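Local coordinates for protein transcription termination factor FttA (Pyrococcus horikoshii, PDB 3AF6) that probably terminates transcription by cleaving nascent RNA at the exit channel of RNA polymerase, acting as a zinc-dependent ribonuclease of the beta-CASP family, at residues 536-541 with 577-582; 417-422 with 542-547; 91-96 with 119-124; 97-102 with 113-118; 183-188 with 357-362. All coordinates share one frame; numbering follows the deposited sequence.

Interaction 1. Residues 536-541 with 577-582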
# COMPACT_ATOMS: atom_id res chain seq x y z
N GLN A 536 -21.34 -15.77 -16.87
CA GLN A 536 -21.29 -16.86 -17.82
C GLN A 536 -21.13 -18.26 -17.27
O GLN A 536 -21.45 -19.23 -17.97
CB GLN A 536 -20.21 -16.58 -18.86
CG GLN A 536 -20.55 -15.41 -19.75
CD GLN A 536 -19.80 -15.45 -21.06
OE1 GLN A 536 -19.85 -16.45 -21.79
NE2 GLN A 536 -19.09 -14.37 -21.39
N LEU A 537 -20.65 -18.41 -16.04
CA LEU A 537 -20.47 -19.75 -15.50
C LEU A 537 -21.62 -20.15 -14.57
O LEU A 537 -21.96 -21.33 -14.47
CB LEU A 537 -19.13 -19.84 -14.76
CG LEU A 537 -17.87 -19.52 -15.57
CD1 LEU A 537 -16.65 -19.67 -14.70
CD2 LEU A 537 -17.76 -20.44 -16.77
N ALA A 538 -22.22 -19.17 -13.91
CA ALA A 538 -23.31 -19.41 -12.96
C ALA A 538 -24.29 -20.54 -13.29
O ALA A 538 -24.55 -21.41 -12.46
CB ALA A 538 -24.07 -18.11 -12.72
N PRO A 539 -24.86 -20.54 -14.51
CA PRO A 539 -25.82 -21.58 -14.89
C PRO A 539 -25.32 -23.03 -14.81
O PRO A 539 -25.99 -23.88 -14.24
CB PRO A 539 -26.20 -21.19 -16.31
CG PRO A 539 -26.09 -19.71 -16.28
CD PRO A 539 -24.78 -19.51 -15.55
N ASP A 540 -24.14 -23.29 -15.37
CA ASP A 540 -23.58 -24.64 -15.38
C ASP A 540 -23.08 -25.14 -14.02
O ASP A 540 -22.17 -24.55 -13.42
CB ASP A 540 -22.45 -24.72 -16.41
CG ASP A 540 -22.07 -26.15 -16.73
OD1 ASP A 540 -22.58 -27.07 -16.05
OD2 ASP A 540 -21.26 -26.34 -17.67
N PRO A 541 -23.65 -26.25 -13.52
CA PRO A 541 -23.25 -26.83 -12.23
C PRO A 541 -21.93 -27.61 -12.28
O PRO A 541 -21.51 -28.20 -11.29
CB PRO A 541 -24.45 -27.70 -11.86
CG PRO A 541 -24.92 -28.17 -13.19
CD PRO A 541 -24.86 -26.92 -14.04
N GLU A 577 -31.13 -8.06 -15.78
CA GLU A 577 -30.86 -9.44 -16.17
C GLU A 577 -30.95 -10.30 -14.91
O GLU A 577 -30.63 -9.84 -13.81
CB GLU A 577 -29.45 -9.53 -16.75
CG GLU A 577 -29.26 -10.64 -17.78
CD GLU A 577 -27.79 -10.88 -18.12
OE1 GLU A 577 -27.04 -9.88 -18.29
OE2 GLU A 577 -27.40 -12.06 -18.23
N VAL A 578 -31.39 -11.53 -15.07
CA VAL A 578 -31.50 -12.44 -13.94
C VAL A 578 -30.56 -13.62 -14.13
O VAL A 578 -30.88 -14.56 -14.85
CB VAL A 578 -32.93 -12.95 -13.77
CG1 VAL A 578 -33.81 -11.84 -13.23
CG2 VAL A 578 -33.47 -13.41 -15.12
N ILE A 579 -29.40 -13.56 -13.49
CA ILE A 579 -28.42 -14.65 -13.61
C ILE A 579 -28.87 -15.82 -12.75
O ILE A 579 -29.15 -15.66 -11.56
CB ILE A 579 -27.01 -14.22 -13.16
CG1 ILE A 579 -26.45 -13.14 -14.07
CG2 ILE A 579 -26.08 -15.41 -13.20
CD1 ILE A 579 -27.14 -11.81 -13.94
N LYS A 580 -28.94 -16.99 -13.37
CA LYS A 580 -29.34 -18.20 -12.68
C LYS A 580 -28.09 -18.86 -12.08
O LYS A 580 -27.25 -19.38 -12.82
CB LYS A 580 -30.03 -19.14 -13.68
CG LYS A 580 -30.66 -20.38 -13.08
CD LYS A 580 -31.18 -21.30 -14.19
CE LYS A 580 -31.82 -22.57 -13.62
NZ LYS A 580 -32.10 -23.57 -14.69
N VAL A 581 -27.96 -18.83 -10.76
CA VAL A 581 -26.79 -19.42 -10.11
C VAL A 581 -26.97 -20.91 -9.80
O VAL A 581 -27.72 -21.27 -8.89
CB VAL A 581 -26.43 -18.71 -8.78
CG1 VAL A 581 -25.13 -19.25 -8.23
CG2 VAL A 581 -26.32 -17.21 -9.01
N ASN A 582 -26.29 -21.75 -10.57
CA ASN A 582 -26.36 -23.20 -10.37
C ASN A 582 -25.00 -23.76 -9.99
O ASN A 582 -24.91 -24.71 -9.23
CB ASN A 582 -26.86 -23.89 -11.64
CG ASN A 582 -28.16 -23.31 -12.15
OD1 ASN A 582 -29.10 -23.11 -11.39
ND2 ASN A 582 -28.22 -23.05 -13.45
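In the beta-CASP region, the turn that leaves helix 529-537 is met by the last residues of hairpin strand 576-580 and the loop just after it, and Ala538, Pro539 and Asn582 form the centre of the junction. One hydrogen bond here is secure: the backbone N of Asn582 donates to Ala538 O over 2.6 Å with an N-H...O angle of 157°, and this donor stands above the carbonyl plane, 43° out of it. A second, from Asn582 ND2 to Pro539 O, is doubtful, because that oxygen is too close to its neighbour in the model. Ala538, whose O takes the backbone N-H of Asn582, turns its CB to the hairpin, packing on Ile579 CG2 at 3.4 Å and, more loosely, on Val581 CG2 at 4.4 Å. Val581 itself continues onto Phe534 of the helix and Ile567 of the partner strand, so the junction closes the hairpin against the helix. A further, weaker link is a CA-H...O contact, in which Pro539 CA lies 3.3 Å from Lys580 O.

Interaction 2. Residues 417-422 with 542-547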
# COMPACT_ATOMS: atom_id res chain seq x y z
N HIS A 417 -10.28 -30.54 -7.72
CA HIS A 417 -10.31 -31.89 -8.27
C HIS A 417 -11.73 -32.36 -8.58
O HIS A 417 -11.99 -32.87 -9.67
CB HIS A 417 -9.63 -32.87 -7.32
CG HIS A 417 -8.14 -32.77 -7.33
ND1 HIS A 417 -7.35 -33.32 -6.34
CD2 HIS A 417 -7.29 -32.18 -8.20
CE1 HIS A 417 -6.08 -33.08 -6.61
NE2 HIS A 417 -6.02 -32.39 -7.73
N ASN A 418 -12.64 -32.17 -7.63
CA ASN A 418 -14.03 -32.56 -7.81
C ASN A 418 -14.72 -31.71 -8.86
O ASN A 418 -15.87 -31.97 -9.23
CB ASN A 418 -14.78 -32.44 -6.48
CG ASN A 418 -14.32 -33.44 -5.45
OD1 ASN A 418 -13.14 -33.47 -5.09
ND2 ASN A 418 -15.24 -34.27 -4.98
N THR A 419 -14.03 -30.68 -9.34
CA THR A 419 -14.57 -29.78 -10.35
C THR A 419 -13.96 -30.11 -11.71
O THR A 419 -14.67 -30.26 -12.70
CB THR A 419 -14.27 -28.30 -10.00
OG1 THR A 419 -14.95 -27.94 -8.79
CG2 THR A 419 -14.73 -27.38 -11.12
N ILE A 420 -12.63 -30.23 -11.76
CA ILE A 420 -11.95 -30.56 -13.00
C ILE A 420 -12.46 -31.91 -13.48
O ILE A 420 -12.70 -32.12 -14.66
CB ILE A 420 -10.43 -30.68 -12.81
CG1 ILE A 420 -9.86 -29.42 -12.16
CG2 ILE A 420 -9.77 -30.93 -14.16
CD1 ILE A 420 -10.09 -28.16 -12.96
N LYS A 421 -12.62 -32.82 -12.52
CA LYS A 421 -13.09 -34.17 -12.81
C LYS A 421 -14.42 -34.15 -13.56
O LYS A 421 -14.52 -34.75 -14.63
CB LYS A 421 -13.24 -34.97 -11.51
CG LYS A 421 -12.31 -36.18 -11.42
CD LYS A 421 -10.84 -35.78 -11.54
CE LYS A 421 -9.93 -37.01 -11.49
NZ LYS A 421 -8.48 -36.66 -11.64
N ARG A 422 -15.42 -33.48 -13.01
CA ARG A 422 -16.72 -33.41 -13.67
C ARG A 422 -16.70 -32.46 -14.86
O ARG A 422 -17.74 -31.99 -15.32
CB ARG A 422 -17.81 -33.00 -12.68
CG ARG A 422 -17.55 -31.71 -11.95
CD ARG A 422 -18.59 -31.50 -10.86
NE ARG A 422 -18.38 -30.24 -10.15
CZ ARG A 422 -19.14 -29.80 -9.16
NH1 ARG A 422 -20.18 -30.51 -8.75
NH2 ARG A 422 -18.87 -28.63 -8.60
N LYS A 542 -21.28 -27.61 -13.44
CA LYS A 542 -19.99 -28.28 -13.58
C LYS A 542 -18.93 -27.36 -12.97
O LYS A 542 -17.98 -27.81 -12.33
CB LYS A 542 -19.63 -28.48 -15.06
CG LYS A 542 -20.43 -29.52 -15.79
CD LYS A 542 -19.93 -29.67 -17.22
CE LYS A 542 -20.64 -30.81 -17.92
NZ LYS A 542 -20.11 -31.04 -19.29
N ASN A 543 -19.13 -26.06 -13.17
CA ASN A 543 -18.21 -25.04 -12.68
C ASN A 543 -18.35 -24.78 -11.18
O ASN A 543 -19.36 -25.12 -10.56
CB ASN A 543 -18.44 -23.72 -13.43
CG ASN A 543 -18.30 -23.87 -14.93
OD1 ASN A 543 -17.27 -24.33 -15.43
ND2 ASN A 543 -19.34 -23.48 -15.66
N SER A 544 -17.32 -24.16 -10.62
CA SER A 544 -17.32 -23.83 -9.20
C SER A 544 -16.80 -22.43 -8.94
O SER A 544 -15.95 -21.91 -9.68
CB SER A 544 -16.46 -24.84 -8.42
OG SER A 544 -17.22 -25.98 -8.06
N ILE A 545 -17.32 -21.81 -7.89
CA ILE A 545 -16.87 -20.49 -7.50
C ILE A 545 -16.40 -20.59 -6.04
O ILE A 545 -17.09 -21.17 -5.20
CB ILE A 545 -17.99 -19.42 -7.66
CG1 ILE A 545 -17.38 -18.03 -7.52
CG2 ILE A 545 -19.10 -19.65 -6.64
CD1 ILE A 545 -18.34 -16.90 -7.81
N ILE A 546 -15.22 -20.06 -5.76
CA ILE A 546 -14.66 -20.11 -4.41
C ILE A 546 -14.32 -18.72 -3.88
O ILE A 546 -13.48 -18.02 -4.44
CB ILE A 546 -13.36 -20.97 -4.40
CG1 ILE A 546 -13.64 -22.38 -4.90
CG2 ILE A 546 -12.78 -21.02 -3.00
CD1 ILE A 546 -12.39 -23.22 -5.08
N PHE A 547 -14.96 -18.33 -2.79
CA PHE A 547 -14.67 -17.03 -2.20
C PHE A 547 -13.54 -17.24 -1.21
O PHE A 547 -13.61 -18.12 -0.35
CB PHE A 547 -15.91 -16.45 -1.50
CG PHE A 547 -17.01 -16.07 -2.46
CD1 PHE A 547 -16.85 -14.98 -3.32
CD2 PHE A 547 -18.16 -16.84 -2.56
CE1 PHE A 547 -17.82 -14.67 -4.27
CE2 PHE A 547 -19.14 -16.53 -3.50
CZ PHE A 547 -18.97 -15.45 -4.36
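The guanidinium of Arg422 meets Ser544 at its edge: Ser544 OG lies near the guanidinium plane, 3.2 Å from Arg422 NH2, while the carbonyls of Lys542 and Asn543 approach it obliquely. The bond from NH2 to OG is weak, bent to 129°, and the same NH2 has a stronger partner in a salt bridge to Glu584. Arg422 takes the crowded position for CG, between its backbone N and carbonyl carbon (chi1 55°), and runs extended from there to NE. Ser544 OG lies 3.1 Å from Thr419 OG1, a possible hydrogen bond, though the serine proton could instead go to Asn543 O; Thr419 OG1 is also bonded to Val415 O in helix 405-420. Thr419 CG2 packs on Lys542 O at 3.5 Å, and Lys542 CG passes Arg422 O at 3.7 Å. The helix end thus meets strand 544-547, which lies between strands 425-429 and 584-587 in the parallel beta-CASP sheet, through buried hydroxyls, and Glu584 probably balances the arginine charge.

Interaction 3. Residues 91-96 with 119-124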
# COMPACT_ATOMS: atom_id res chain seq x y z
N GLU A 91 29.91 3.21 -20.03
CA GLU A 91 31.29 2.89 -20.37
C GLU A 91 32.08 2.50 -19.12
O GLU A 91 32.69 1.43 -19.06
CB GLU A 91 31.94 4.10 -21.04
CG GLU A 91 33.30 3.83 -21.68
CD GLU A 91 33.92 5.08 -22.29
OE1 GLU A 91 33.23 5.76 -23.08
OE2 GLU A 91 35.09 5.38 -21.97
N ILE A 92 32.07 3.39 -18.12
CA ILE A 92 32.80 3.17 -16.87
C ILE A 92 32.16 2.08 -16.00
O ILE A 92 32.09 2.22 -14.78
CB ILE A 92 32.90 4.49 -16.06
CG1 ILE A 92 33.77 4.28 -14.82
CG2 ILE A 92 31.50 4.97 -15.69
CD1 ILE A 92 33.93 5.52 -13.97
N VAL A 93 31.71 1.00 -16.63
CA VAL A 93 31.09 -0.10 -15.90
C VAL A 93 31.33 -1.43 -16.60
O VAL A 93 31.12 -1.55 -17.80
CB VAL A 93 29.56 0.10 -15.77
CG1 VAL A 93 28.93 -1.08 -15.04
CG2 VAL A 93 29.26 1.39 -15.03
N PRO A 94 31.79 -2.45 -15.84
CA PRO A 94 32.05 -3.78 -16.42
C PRO A 94 30.80 -4.29 -17.14
O PRO A 94 29.94 -4.94 -16.54
CB PRO A 94 32.40 -4.62 -15.19
CG PRO A 94 33.10 -3.63 -14.31
CD PRO A 94 32.20 -2.41 -14.43
N LYS A 95 30.72 -3.97 -18.44
CA LYS A 95 29.59 -4.32 -19.30
C LYS A 95 29.02 -5.74 -19.19
O LYS A 95 28.08 -6.09 -19.90
CB LYS A 95 29.95 -4.03 -20.76
CG LYS A 95 30.30 -2.57 -21.02
CD LYS A 95 30.73 -2.34 -22.46
CE LYS A 95 31.13 -0.90 -22.70
NZ LYS A 95 31.60 -0.67 -24.09
N GLU A 96 29.60 -6.56 -18.31
CA GLU A 96 29.12 -7.93 -18.12
C GLU A 96 27.77 -7.92 -17.41
O GLU A 96 26.80 -8.52 -17.89
CB GLU A 96 30.12 -8.74 -17.30
CG GLU A 96 30.44 -8.15 -15.94
CD GLU A 96 31.25 -9.09 -15.08
OE1 GLU A 96 31.67 -8.67 -13.98
OE2 GLU A 96 31.48 -10.25 -15.50
N GLY A 119 26.43 -7.02 -8.06
CA GLY A 119 27.75 -7.18 -7.46
C GLY A 119 28.92 -6.76 -8.33
O GLY A 119 29.97 -6.38 -7.81
N LEU A 120 28.74 -6.82 -9.64
CA LEU A 120 29.80 -6.46 -10.58
C LEU A 120 29.67 -5.02 -11.07
O LEU A 120 30.43 -4.59 -11.94
CB LEU A 120 29.78 -7.40 -11.80
CG LEU A 120 29.90 -8.91 -11.58
CD1 LEU A 120 31.13 -9.22 -10.73
CD2 LEU A 120 28.64 -9.44 -10.92
N VAL A 121 28.72 -4.27 -10.51
CA VAL A 121 28.53 -2.89 -10.92
C VAL A 121 28.77 -1.91 -9.78
O VAL A 121 29.05 -0.73 -10.00
CB VAL A 121 27.10 -2.67 -11.48
CG1 VAL A 121 26.06 -2.95 -10.40
CG2 VAL A 121 26.95 -1.25 -12.01
N ILE A 122 28.67 -2.40 -8.54
CA ILE A 122 28.87 -1.55 -7.37
C ILE A 122 30.35 -1.47 -7.00
O ILE A 122 30.77 -0.57 -6.28
CB ILE A 122 28.07 -2.10 -6.16
CG1 ILE A 122 28.17 -1.13 -4.99
CG2 ILE A 122 28.58 -3.48 -5.77
CD1 ILE A 122 27.29 -1.50 -3.81
N GLY A 123 31.13 -2.41 -7.52
CA GLY A 123 32.56 -2.44 -7.23
C GLY A 123 32.91 -3.67 -6.43
O GLY A 123 32.61 -3.74 -5.23
N LYS A 124 33.54 -4.65 -7.08
CA LYS A 124 33.93 -5.89 -6.42
C LYS A 124 34.48 -5.69 -5.01
O LYS A 124 34.38 -6.59 -4.16
CB LYS A 124 34.95 -6.65 -7.28
CG LYS A 124 34.33 -7.62 -8.29
CD LYS A 124 33.49 -6.92 -9.34
CE LYS A 124 34.34 -6.12 -10.31
NZ LYS A 124 33.51 -5.49 -11.38
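Leu120 meets Glu96 first: the two side chains cross at about a right angle, with Glu96 OE1 beside Leu120 CG and CB. CG of Glu96 sits between its backbone N and carbonyl carbon (chi1 57°), and the extended chain then carries the carboxylate to Leu120. The backbone of Leu120 also takes part, its O lying 3.7 Å from Pro94 CG. At Val121 the contact becomes purely apolar, CG2 reaching Val93 CG1 at 3.6 Å, the two side chains meeting at a slant. Gly123 then opens a Gly-Lys-Asn-Gly sequence that fits the GxxG motif of KH domains, consistent with its place in the KHb repeat; its backbone angles (phi 114°, psi 106°) are ones that glycine readily adopts. Lys124, bent at chi2 and chi3, doubles back so that NZ comes 3.5 Å from Pro94 CG and donates weakly to Leu120 O at 3.3 Å. Lys124 NZ is 4.5 Å from Glu96 OE1, beyond a salt bridge, so any attraction between the charges is probably modest. No hydrogen bond joins the segments. Among neighbouring elements, Val93 rests on Ile132 of helix 130-134, whereas Val121 reaches Val142 of strand 140-144 and Ile113 and Ala115 of strand 110-115.

Interaction 4. Residues 97-102 with 113-118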
# COMPACT_ATOMS: atom_id res chain seq x y z
N ALA A 97 27.71 -7.25 -16.27
CA ALA A 97 26.48 -7.16 -15.48
C ALA A 97 25.38 -6.50 -16.31
O ALA A 97 25.18 -5.28 -16.24
CB ALA A 97 26.73 -6.36 -14.21
N GLU A 98 24.66 -7.31 -17.08
CA GLU A 98 23.58 -6.84 -17.94
C GLU A 98 22.76 -5.71 -17.33
O GLU A 98 21.88 -5.94 -16.51
CB GLU A 98 22.66 -8.02 -18.30
CG GLU A 98 21.40 -7.62 -19.05
CD GLU A 98 21.68 -6.92 -20.37
OE1 GLU A 98 20.72 -6.47 -21.02
OE2 GLU A 98 22.87 -6.83 -20.75
N ILE A 99 23.05 -4.49 -17.76
CA ILE A 99 22.34 -3.31 -17.27
C ILE A 99 21.12 -3.05 -18.15
O ILE A 99 21.18 -2.29 -19.11
CB ILE A 99 23.26 -2.06 -17.30
CG1 ILE A 99 24.50 -2.32 -16.43
CG2 ILE A 99 22.50 -0.84 -16.80
CD1 ILE A 99 25.51 -1.19 -16.45
N THR A 100 20.01 -3.70 -17.80
CA THR A 100 18.77 -3.57 -18.55
C THR A 100 18.33 -2.12 -18.75
O THR A 100 18.03 -1.70 -19.87
CB THR A 100 17.62 -4.35 -17.87
OG1 THR A 100 16.45 -4.31 -18.71
CG2 THR A 100 17.28 -3.75 -16.52
N ASN A 101 18.30 -1.35 -17.67
CA ASN A 101 17.88 0.04 -17.73
C ASN A 101 18.87 0.97 -17.02
O ASN A 101 19.96 0.54 -16.64
CB ASN A 101 16.49 0.20 -17.11
CG ASN A 101 15.44 -0.64 -17.82
OD1 ASN A 101 15.14 -0.43 -19.00
ND2 ASN A 101 14.88 -1.61 -17.10
N ILE A 102 18.47 2.22 -16.85
CA ILE A 102 19.30 3.22 -16.19
C ILE A 102 18.56 4.57 -16.22
O ILE A 102 18.72 5.36 -17.15
CB ILE A 102 20.70 3.31 -16.88
CG1 ILE A 102 21.66 4.19 -16.07
CG2 ILE A 102 20.56 3.78 -18.32
CD1 ILE A 102 21.45 5.67 -16.24
N ILE A 113 20.93 2.37 -11.47
CA ILE A 113 21.56 1.38 -12.34
C ILE A 113 20.86 0.03 -12.18
O ILE A 113 21.29 -0.81 -11.39
CB ILE A 113 23.05 1.19 -11.98
CG1 ILE A 113 23.77 2.54 -12.02
CG2 ILE A 113 23.70 0.21 -12.96
CD1 ILE A 113 25.24 2.45 -11.65
N GLU A 114 19.78 -0.18 -12.94
CA GLU A 114 19.04 -1.43 -12.86
C GLU A 114 19.79 -2.53 -13.59
O GLU A 114 19.39 -2.95 -14.68
CB GLU A 114 17.64 -1.25 -13.46
CG GLU A 114 16.72 -2.44 -13.25
CD GLU A 114 15.30 -2.17 -13.70
OE1 GLU A 114 14.69 -1.21 -13.18
OE2 GLU A 114 14.79 -2.91 -14.56
N ALA A 115 20.87 -3.00 -12.98
CA ALA A 115 21.69 -4.06 -13.56
C ALA A 115 21.18 -5.43 -13.12
O ALA A 115 20.60 -5.57 -12.05
CB ALA A 115 23.15 -3.88 -13.15
N LYS A 116 21.42 -6.44 -13.96
CA LYS A 116 20.99 -7.80 -13.66
C LYS A 116 21.94 -8.42 -12.64
O LYS A 116 21.56 -9.32 -11.89
CB LYS A 116 20.98 -8.63 -14.95
CG LYS A 116 20.22 -9.94 -14.86
CD LYS A 116 20.04 -10.55 -16.24
CE LYS A 116 19.20 -11.81 -16.19
NZ LYS A 116 18.94 -12.36 -17.56
N LYS A 117 23.17 -7.92 -12.62
CA LYS A 117 24.19 -8.39 -11.70
C LYS A 117 24.72 -7.17 -10.95
O LYS A 117 25.63 -6.49 -11.42
CB LYS A 117 25.34 -9.06 -12.47
CG LYS A 117 24.89 -9.84 -13.70
CD LYS A 117 23.85 -10.90 -13.38
CE LYS A 117 23.35 -11.58 -14.65
NZ LYS A 117 22.28 -12.58 -14.38
N PRO A 118 24.16 -6.88 -9.77
CA PRO A 118 24.56 -5.73 -8.95
C PRO A 118 25.96 -5.81 -8.33
O PRO A 118 26.61 -4.78 -8.12
CB PRO A 118 23.47 -5.68 -7.88
CG PRO A 118 23.14 -7.12 -7.69
CD PRO A 118 23.07 -7.63 -9.11
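Segments 97-102 and 113-118 pass antiparallel within the KHb repeat, Ala97 opposite Lys117 and Glu98 opposite Lys116, where strand 110-115 is the middle strand of a three-stranded sheet. The firm backbone link is Lys116 N to Glu98 O, 2.6 Å long with an N-H...O angle of 150°. Ile99 and Glu114 are each the centre of an inverse gamma turn, so both backbones depart from a regular strand here. Among apolar groups, Ile99 CG1 touches Ala115 CB at 3.9 Å and its CG2 reaches Ile113 CG2 at 4.2 Å. Separately, Ala97 CB packs on Lys117 CB at 3.5 Å. Beyond Ile99, Thr100 CG2 lies against the Glu114 side chain, touching its CG at 3.6 Å. The carboxylate of Glu114 has two partners, OE1 in a salt bridge with Arg157 and OE2 with Asn101. Asn101 and Glu114 run side by side, their amide and carboxylate planes 86° apart; Asn101 ND2, with its partner in the amide plane, donates over 2.9 Å to Glu114 OE2 from above the carboxylate plane, 68° out of it.

Interaction 5. Residues 183-188 with 357-362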
# COMPACT_ATOMS: atom_id res chain seq x y z
N GLU A 183 9.97 21.72 17.58
CA GLU A 183 9.23 20.65 18.25
C GLU A 183 8.24 21.26 19.22
O GLU A 183 8.60 22.09 20.05
CB GLU A 183 10.17 19.69 19.00
CG GLU A 183 10.98 18.78 18.07
CD GLU A 183 11.48 17.50 18.76
OE1 GLU A 183 12.11 17.60 19.85
OE2 GLU A 183 11.24 16.40 18.21
N TYR A 184 7.00 20.83 19.10
CA TYR A 184 5.93 21.38 19.91
C TYR A 184 5.23 20.36 20.81
O TYR A 184 5.03 19.21 20.42
CB TYR A 184 4.92 22.04 18.97
CG TYR A 184 3.74 22.68 19.64
CD1 TYR A 184 3.91 23.66 20.62
CD2 TYR A 184 2.44 22.35 19.26
CE1 TYR A 184 2.81 24.30 21.21
CE2 TYR A 184 1.34 22.98 19.84
CZ TYR A 184 1.53 23.96 20.81
OH TYR A 184 0.45 24.61 21.36
N LYS A 185 4.85 20.80 22.00
CA LYS A 185 4.14 19.94 22.94
C LYS A 185 2.68 20.37 22.87
O LYS A 185 2.30 21.41 23.41
CB LYS A 185 4.69 20.12 24.35
CG LYS A 185 4.06 19.18 25.38
CD LYS A 185 4.57 19.48 26.79
CE LYS A 185 3.87 18.61 27.84
NZ LYS A 185 4.49 18.71 29.20
N SER A 186 1.87 19.56 22.19
CA SER A 186 0.45 19.81 21.98
C SER A 186 -0.39 20.03 23.25
O SER A 186 -0.17 19.40 24.28
CB SER A 186 -0.15 18.64 21.19
OG SER A 186 0.68 18.26 20.11
N ARG A 187 -1.37 20.92 23.14
CA ARG A 187 -2.28 21.22 24.25
C ARG A 187 -3.38 20.16 24.32
O ARG A 187 -3.94 19.90 25.39
CB ARG A 187 -2.92 22.60 24.07
CG ARG A 187 -1.99 23.77 24.33
CD ARG A 187 -2.74 25.10 24.17
NE ARG A 187 -2.35 26.07 25.20
CZ ARG A 187 -1.78 27.24 24.95
NH1 ARG A 187 -1.52 27.62 23.70
NH2 ARG A 187 -1.46 28.05 25.95
N TRP A 188 -3.70 19.56 23.18
CA TRP A 188 -4.71 18.51 23.13
C TRP A 188 -4.57 17.64 21.89
O TRP A 188 -3.86 17.99 20.95
CB TRP A 188 -6.14 19.10 23.23
CG TRP A 188 -6.43 20.28 22.33
CD1 TRP A 188 -6.41 21.60 22.69
CD2 TRP A 188 -6.81 20.25 20.95
NE1 TRP A 188 -6.76 22.39 21.62
CE2 TRP A 188 -7.01 21.59 20.54
CE3 TRP A 188 -7.00 19.22 20.02
CZ2 TRP A 188 -7.38 21.93 19.23
CZ3 TRP A 188 -7.37 19.55 18.71
CH2 TRP A 188 -7.56 20.90 18.33
N ASN A 357 6.53 15.67 22.23
CA ASN A 357 7.80 14.98 22.34
C ASN A 357 7.69 14.03 23.52
O ASN A 357 8.39 14.18 24.52
CB ASN A 357 8.96 15.96 22.54
CG ASN A 357 10.31 15.25 22.62
OD1 ASN A 357 10.68 14.48 21.72
ND2 ASN A 357 11.05 15.50 23.70
N GLY A 358 6.79 13.07 23.41
CA GLY A 358 6.59 12.11 24.47
C GLY A 358 5.24 12.31 25.13
O GLY A 358 4.92 11.67 26.14
N LEU A 359 4.44 13.19 24.56
CA LEU A 359 3.12 13.49 25.09
C LEU A 359 2.14 12.32 24.97
O LEU A 359 1.53 11.93 25.96
CB LEU A 359 2.54 14.72 24.39
CG LEU A 359 1.15 15.15 24.88
CD1 LEU A 359 1.20 15.42 26.40
CD2 LEU A 359 0.70 16.40 24.12
N HIS A 360 2.00 11.78 23.77
CA HIS A 360 1.06 10.68 23.54
C HIS A 360 1.42 9.93 22.26
O HIS A 360 1.93 10.51 21.30
CB HIS A 360 -0.36 11.23 23.41
CG HIS A 360 -1.43 10.18 23.53
ND1 HIS A 360 -2.03 9.87 24.73
CD2 HIS A 360 -2.01 9.39 22.60
CE1 HIS A 360 -2.94 8.93 24.53
NE2 HIS A 360 -2.94 8.62 23.24
N ASN A 361 1.13 8.63 22.24
CA ASN A 361 1.43 7.83 21.06
C ASN A 361 0.26 6.99 20.61
O ASN A 361 -0.33 6.24 21.40
CB ASN A 361 2.65 6.95 21.32
CG ASN A 361 3.86 7.75 21.69
OD1 ASN A 361 3.95 8.28 22.80
ND2 ASN A 361 4.80 7.88 20.75
N ILE A 362 -0.06 7.10 19.32
CA ILE A 362 -1.15 6.35 18.73
C ILE A 362 -0.60 5.37 17.71
O ILE A 362 0.37 5.67 17.02
CB ILE A 362 -2.14 7.30 17.98
CG1 ILE A 362 -2.61 8.42 18.91
CG2 ILE A 362 -3.34 6.51 17.48
CD1 ILE A 362 -3.36 9.54 18.18
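Leu359, in the turn that leads into strand 360-364, meets Ser186 of segment 183-188, its CD2 lying 3.8 Å from Ser186 CB and also near Ser186 O. Leu359 CD1 has Lys185 CE at 4.4 Å, so the isobutyl group lies against Lys185 and Ser186. CG of Leu359 is anti to its backbone N (chi1 -179°), which carries the branch out toward segment 183-188. Polar groups come near without bonding: Glu183 OE1 and Asn357 OD1 are 3.9 Å apart, both acceptors, their carboxylate and amide planes turned 49° from each other. No hydrogen bond crosses the contact. The polar ends look elsewhere: Asn357 OD1 has a weak hydrogen bond to a modified residue of the bound partner chain, while Glu183 pairs with Arg336 on strand 335-341 in a salt bridge, Ser186 OG with Asp334 in the turn before it, and Tyr184 OH with Asp210 just after strand 204-209. Within segment 183-188, Ser186 N lies 4.1 Å above the Tyr184 ring, offset toward its rim. Leu359 and His360 both face Ile355, forming a classic beta bulge between strands 349-355 and 360-364. The contact sits where the chain runs from helix 164-178 to strand 189-193: Leu359 also touches Ile189 on that strand, in the other sheet of the metallo-beta-lactamase fold, and Ser186 touches Ile355.

How the interactions relate
The five contacts fall into two touching pairs and one that stands alone. Interactions 1 and 2, in the beta-CASP region, have centres 14 Å apart, and their segments alternate along the chain; helix 529-537 is followed directly by strand 544-547, and Pro541 O lies 3.6 Å from Arg422 CZ. Interactions 3 and 4 are closer, centres 9 Å apart, and interaction 4 is nested in the loop closed by interaction 3; Val121 CG2 meets Ile113 CG2 at 3.7 Å and Val93 CG1 meets Ile99 CD1 at 3.7 Å, making one small apolar core. Interaction 5 is remote, its centre 57 Å from interaction 1 and 49 Å from interaction 3. None of the five includes a zinc ligand.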